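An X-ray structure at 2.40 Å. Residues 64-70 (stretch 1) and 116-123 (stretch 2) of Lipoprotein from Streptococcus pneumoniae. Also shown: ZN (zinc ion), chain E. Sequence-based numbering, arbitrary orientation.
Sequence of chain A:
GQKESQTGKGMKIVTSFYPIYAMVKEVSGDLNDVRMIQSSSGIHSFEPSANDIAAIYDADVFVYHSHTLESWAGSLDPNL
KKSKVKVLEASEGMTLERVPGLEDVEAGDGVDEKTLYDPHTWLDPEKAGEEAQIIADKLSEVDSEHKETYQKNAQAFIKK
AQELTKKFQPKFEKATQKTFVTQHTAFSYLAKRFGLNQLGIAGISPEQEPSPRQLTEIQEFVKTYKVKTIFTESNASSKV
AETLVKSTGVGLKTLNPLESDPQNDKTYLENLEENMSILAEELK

Stretch 1 64-70: YHSHTLE
Stretch 2 116-123: LYDPHTWL

What joins two segments that lie at least 49 residues apart in sequence wherever they touch? One hydrogen bond does the polar work, from His65 NE2 to Pro119 O, 2.6 Å long with an N-H...O angle of 143°. His65, Pro119 and Thr68 lose the most surface here, out of 304 Å² buried in all. The register is set at Leu69 and Pro119, whose CA atoms are 6.3 Å apart. Neither side offers a long helix or strand: the contacting part of stretch 1 is loop, with phi/psi near -78/-60 at His65, -165/150 at Ser66, -65/-27 at His67, -77/-1 at Thr68 and -123/-78 at Leu69. Stretch 2 runs extended through Tyr117 (-130/150) and Asp118 (-89/117), turns at Pro119 (-83/-3) and His120 (-87/28), and ends in a short 3-10 segment that includes Thr121 to Leu123.

How does His65 reach its partners? Its CA-to-CB bond points toward stretch 2, and chi1 t (173°) with chi2 at 67° brings NE2 to the Pro119 carbonyl near the ring plane. Thr121 CG2 also sits at the ring edge, 3.9 Å from His65 CE1. One face receives the edge of Trp122 in an edge-to-face pair, with planes at 89° and ring centroids 5.0 Å apart (six-membered ring of Trp122); His65 NE2 and Trp122 CZ3 are 3.7 Å apart. Histidine suits this buried place because it combines an aromatic face with a polar edge, and its ND1 is satisfied elsewhere in the structure. Trp122 adopts chi1 p (61°) and chi2 91° to present that edge.

Why does Pro119 sit at the centre? Its carbonyl accepts the bond from His65, while its ring, C-gamma endo, offers a compact apolar surface. Pro119 CB lies 3.8 Å from Leu69 CG and 3.9 Å from Thr68 OG1. Pro119 O also accepts a weak backbone hydrogen bond from Thr121 N at 2.8 Å. Leu69, with chi1 -140° and chi2 -144°, both between wells, also brings CD1 to 4.2 Å from Trp122 CZ3.

What lets Thr68 serve this partly exposed place? At chi1 p (71°), Thr68 CG2 comes 4.5 Å from Tyr117 CB, while Thr68 OG1 shares a 2.8 Å hydrogen bond with Ser66 OG. Threonine thus combines an apolar contact with a polar anchor in its own loop. Leu69 N bonds to Ser66 O at 3.0 Å, and Glu70 braces the turn: OE2 accepts from His65 N at 2.6 Å and OE1 from Ser66 N at 2.9 Å.

Does the zinc ion join the two stretches? ZN is bound by His120 NE2 of stretch 2 at 2.0 Å and by three atoms elsewhere in the structure. The His120 CA-to-CB bond points away from stretch 1, with chi1 m (-84°) and chi2 103°; Asp118 OD1 accepts from both His120 ND1 and His120 N, each at 2.9 Å, orienting the ligand.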

ATOM      1  N   TYR A  64       0.771  -9.905  -7.351  1.00 29.75           N
ATOM      2  CA  TYR A  64       1.578  -9.008  -6.536  1.00 28.38           C
ATOM      3  C   TYR A  64       1.417  -7.547  -6.977  1.00 27.52           C
ATOM      4  O   TYR A  64       0.702  -7.266  -7.947  1.00 27.46           O
ATOM      5  CB  TYR A  64       3.056  -9.487  -6.431  1.00 28.55           C
ATOM      6  CG  TYR A  64       3.858  -9.322  -7.685  1.00 28.56           C
ATOM      7  CD1 TYR A  64       3.717 -10.199  -8.745  1.00 29.02           C
ATOM      8  CD2 TYR A  64       4.753  -8.267  -7.817  1.00 31.62           C
ATOM      9  CE1 TYR A  64       4.458 -10.029  -9.903  1.00 30.27           C
ATOM     10  CE2 TYR A  64       5.492  -8.090  -8.972  1.00 30.76           C
ATOM     11  CZ  TYR A  64       5.330  -8.974 -10.012  1.00 29.91           C
ATOM     12  OH  TYR A  64       6.070  -8.800 -11.166  1.00 34.04           O
ATOM     13  N   HIS A  65       2.035  -6.614  -6.246  1.00 26.70           N
ATOM     14  CA  HIS A  65       1.900  -5.178  -6.538  1.00 25.90           C
ATOM     15  C   HIS A  65       2.778  -4.768  -7.709  1.00 26.63           C
ATOM     16  O   HIS A  65       2.254  -4.311  -8.723  1.00 24.82           O
ATOM     17  CB  HIS A  65       2.171  -4.332  -5.283  1.00 25.66           C
ATOM     18  CG  HIS A  65       2.229  -2.846  -5.515  1.00 25.38           C
ATOM     19  ND1 HIS A  65       1.131  -2.095  -5.888  1.00 28.00           N
ATOM     20  CD2 HIS A  65       3.246  -1.960  -5.356  1.00 23.87           C
ATOM     21  CE1 HIS A  65       1.481  -0.819  -5.998  1.00 26.71           C
ATOM     22  NE2 HIS A  65       2.754  -0.708  -5.660  1.00 26.09           N
ATOM     23  N   SER A  66       4.098  -4.956  -7.578  1.00 28.70           N
ATOM     24  CA  SER A  66       5.071  -4.318  -8.482  1.00 31.02           C
ATOM     25  C   SER A  66       6.457  -4.923  -8.412  1.00 33.63           C
ATOM     26  O   SER A  66       6.888  -5.380  -7.359  1.00 35.03           O
ATOM     27  CB  SER A  66       5.189  -2.836  -8.131  1.00 30.46           C
ATOM     28  OG  SER A  66       6.229  -2.212  -8.842  1.00 31.71           O
ATOM     29  N   HIS A  67       7.190  -4.874  -9.522  1.00 36.51           N
ATOM     30  CA  HIS A  67       8.528  -5.443  -9.569  1.00 38.95           C
ATOM     31  C   HIS A  67       9.474  -4.683  -8.640  1.00 39.33           C
ATOM     32  O   HIS A  67      10.444  -5.247  -8.147  1.00 40.14           O
ATOM     33  CB  HIS A  67       9.062  -5.499 -11.016  1.00 39.85           C
ATOM     34  CG  HIS A  67       9.089  -4.171 -11.715  1.00 43.45           C
ATOM     35  ND1 HIS A  67       8.059  -3.729 -12.517  1.00 45.79           N
ATOM     36  CD2 HIS A  67      10.034  -3.197 -11.745  1.00 45.42           C
ATOM     37  CE1 HIS A  67       8.355  -2.529 -12.991  1.00 45.87           C
ATOM     38  NE2 HIS A  67       9.545  -2.182 -12.536  1.00 46.19           N
ATOM     39  N   THR A  68       9.162  -3.405  -8.407  1.00 39.19           N
ATOM     40  CA  THR A  68       9.883  -2.513  -7.497  1.00 38.36           C
ATOM     41  C   THR A  68       9.597  -2.717  -5.979  1.00 38.33           C
ATOM     42  O   THR A  68      10.182  -2.004  -5.125  1.00 38.29           O
ATOM     43  CB  THR A  68       9.554  -1.051  -7.844  1.00 38.50           C
ATOM     44  OG1 THR A  68       8.205  -0.762  -7.474  1.00 39.01           O
ATOM     45  CG2 THR A  68       9.689  -0.818  -9.312  1.00 38.03           C
ATOM     46  N   LEU A  69       8.712  -3.664  -5.642  1.00 37.04           N
ATOM     47  CA  LEU A  69       8.374  -3.947  -4.250  1.00 36.48           C
ATOM     48  C   LEU A  69       8.661  -5.428  -3.941  1.00 37.29           C
ATOM     49  O   LEU A  69       9.675  -5.782  -3.321  1.00 36.90           O
ATOM     50  CB  LEU A  69       6.895  -3.631  -3.987  1.00 35.34           C
ATOM     51  CG  LEU A  69       6.411  -2.948  -2.687  1.00 33.81           C
ATOM     52  CD1 LEU A  69       5.018  -3.507  -2.243  1.00 25.95           C
ATOM     53  CD2 LEU A  69       7.458  -2.965  -1.529  1.00 28.75           C
ATOM     54  N   GLU A  70       7.752  -6.288  -4.385  1.00 38.36           N
ATOM     55  CA  GLU A  70       7.977  -7.711  -4.342  1.00 39.49           C
ATOM     56  C   GLU A  70       8.987  -8.081  -5.442  1.00 41.16           C
ATOM     57  O   GLU A  70       8.606  -8.417  -6.571  1.00 40.69           O
ATOM     58  CB  GLU A  70       6.657  -8.454  -4.489  1.00 38.96           C
ATOM     59  CG  GLU A  70       5.546  -7.942  -3.555  1.00 37.11           C
ATOM     60  CD  GLU A  70       4.549  -7.042  -4.265  1.00 37.66           C
ATOM     61  OE1 GLU A  70       5.001  -6.143  -5.053  1.00 36.40           O
ATOM     62  OE2 GLU A  70       3.316  -7.256  -4.054  1.00 34.24           O
ATOM     63  N   LEU A 116      15.941   3.971  -8.123  1.00 47.73           N
ATOM     64  CA  LEU A 116      15.061   3.579  -7.039  1.00 49.73           C
ATOM     65  C   LEU A 116      13.761   4.329  -7.184  1.00 49.23           C
ATOM     66  O   LEU A 116      13.743   5.512  -7.511  1.00 49.33           O
ATOM     67  CB  LEU A 116      15.719   3.862  -5.690  1.00 50.97           C
ATOM     68  CG  LEU A 116      15.287   3.031  -4.486  1.00 53.76           C
ATOM     69  CD1 LEU A 116      15.768   1.563  -4.613  1.00 55.02           C
ATOM     70  CD2 LEU A 116      15.792   3.697  -3.198  1.00 55.23           C
ATOM     71  N   TYR A 117      12.670   3.617  -6.954  1.00 48.17           N
ATOM     72  CA  TYR A 117      11.333   4.131  -7.199  1.00 46.02           C
ATOM     73  C   TYR A 117      10.444   3.916  -5.996  1.00 43.12           C
ATOM     74  O   TYR A 117      10.608   2.940  -5.251  1.00 43.29           O
ATOM     75  CB  TYR A 117      10.711   3.425  -8.400  1.00 46.70           C
ATOM     76  CG  TYR A 117      11.305   3.806  -9.718  1.00 49.22           C
ATOM     77  CD1 TYR A 117      12.340   3.057 -10.276  1.00 53.15           C
ATOM     78  CD2 TYR A 117      10.825   4.901 -10.427  1.00 51.88           C
ATOM     79  CE1 TYR A 117      12.900   3.402 -11.495  1.00 53.80           C
ATOM     80  CE2 TYR A 117      11.378   5.256 -11.664  1.00 53.45           C
ATOM     81  CZ  TYR A 117      12.411   4.501 -12.187  1.00 54.99           C
ATOM     82  OH  TYR A 117      12.952   4.837 -13.419  1.00 59.04           O
ATOM     83  N   ASP A 118       9.490   4.822  -5.821  1.00 39.31           N
ATOM     84  CA  ASP A 118       8.529   4.730  -4.736  1.00 35.76           C
ATOM     85  C   ASP A 118       7.313   3.916  -5.178  1.00 34.61           C
ATOM     86  O   ASP A 118       6.579   4.326  -6.074  1.00 34.46           O
ATOM     87  CB  ASP A 118       8.125   6.121  -4.215  1.00 34.82           C
ATOM     88  CG  ASP A 118       7.185   6.047  -3.006  1.00 33.68           C
ATOM     89  OD1 ASP A 118       6.687   4.965  -2.685  1.00 29.68           O
ATOM     90  OD2 ASP A 118       6.921   7.068  -2.359  1.00 34.81           O
ATOM     91  N   PRO A 119       7.084   2.765  -4.521  1.00 33.56           N
ATOM     92  CA  PRO A 119       6.006   1.849  -4.879  1.00 32.74           C
ATOM     93  C   PRO A 119       4.624   2.182  -4.313  1.00 31.90           C
ATOM     94  O   PRO A 119       3.654   1.478  -4.629  1.00 31.37           O
ATOM     95  CB  PRO A 119       6.471   0.528  -4.248  1.00 33.56           C
ATOM     96  CG  PRO A 119       7.253   0.939  -3.020  1.00 33.12           C
ATOM     97  CD  PRO A 119       7.901   2.253  -3.394  1.00 33.21           C
ATOM     98  N   HIS A 120       4.542   3.238  -3.497  1.00 31.05           N
ATOM     99  CA  HIS A 120       3.497   3.374  -2.456  1.00 29.56           C
ATOM    100  C   HIS A 120       2.223   4.002  -2.966  1.00 29.80           C
ATOM    101  O   HIS A 120       1.440   4.632  -2.240  1.00 29.36           O
ATOM    102  CB  HIS A 120       4.007   4.204  -1.314  1.00 28.76           C
ATOM    103  CG  HIS A 120       4.801   3.444  -0.319  1.00 26.25           C
ATOM    104  ND1 HIS A 120       6.179   3.507  -0.277  1.00 22.22           N
ATOM    105  CD2 HIS A 120       4.417   2.649   0.723  1.00 25.15           C
ATOM    106  CE1 HIS A 120       6.611   2.773   0.744  1.00 26.18           C
ATOM    107  NE2 HIS A 120       5.563   2.238   1.363  1.00 22.82           N
ATOM    108  N   THR A 121       2.031   3.781  -4.240  1.00 30.37           N
ATOM    109  CA  THR A 121       0.854   4.137  -4.967  1.00 31.67           C
ATOM    110  C   THR A 121      -0.464   3.963  -4.192  1.00 33.24           C
ATOM    111  O   THR A 121      -1.168   4.939  -3.948  1.00 34.12           O
ATOM    112  CB  THR A 121       0.947   3.361  -6.258  1.00 31.56           C
ATOM    113  OG1 THR A 121       1.364   4.252  -7.314  1.00 29.85           O
ATOM    114  CG2 THR A 121      -0.306   2.620  -6.565  1.00 31.60           C
ATOM    115  N   TRP A 122      -0.751   2.741  -3.743  1.00 33.51           N
ATOM    116  CA  TRP A 122      -2.074   2.355  -3.294  1.00 33.55           C
ATOM    117  C   TRP A 122      -2.782   3.342  -2.363  1.00 34.70           C
ATOM    118  O   TRP A 122      -3.997   3.258  -2.193  1.00 35.75           O
ATOM    119  CB  TRP A 122      -2.019   0.955  -2.673  1.00 33.75           C
ATOM    120  CG  TRP A 122      -1.129   0.818  -1.461  1.00 30.19           C
ATOM    121  CD1 TRP A 122      -1.498   0.975  -0.176  1.00 28.02           C
ATOM    122  CD2 TRP A 122       0.268   0.456  -1.438  1.00 27.43           C
ATOM    123  NE1 TRP A 122      -0.431   0.756   0.670  1.00 27.97           N
ATOM    124  CE2 TRP A 122       0.667   0.425  -0.077  1.00 26.56           C
ATOM    125  CE3 TRP A 122       1.216   0.154  -2.430  1.00 26.12           C
ATOM    126  CZ2 TRP A 122       1.978   0.106   0.325  1.00 25.99           C
ATOM    127  CZ3 TRP A 122       2.529  -0.162  -2.039  1.00 25.91           C
ATOM    128  CH2 TRP A 122       2.893  -0.186  -0.668  1.00 27.03           C
ATOM    129  N   LEU A 123      -2.018   4.286  -1.804  1.00 35.35           N
ATOM    130  CA  LEU A 123      -2.475   5.256  -0.792  1.00 35.04           C
ATOM    131  C   LEU A 123      -3.045   6.510  -1.401  1.00 35.88           C
ATOM    132  O   LEU A 123      -3.556   7.392  -0.712  1.00 35.53           O
ATOM    133  CB  LEU A 123      -1.315   5.645   0.118  1.00 34.59           C
ATOM    134  CG  LEU A 123      -0.912   4.571   1.138  1.00 34.44           C
ATOM    135  CD1 LEU A 123       0.302   5.057   1.940  1.00 33.11           C
ATOM    136  CD2 LEU A 123      -2.096   4.162   2.065  1.00 30.27           C
TER
HETATM  137 ZN    ZN E 314       6.182   0.977   2.842  1.00 36.87          ZN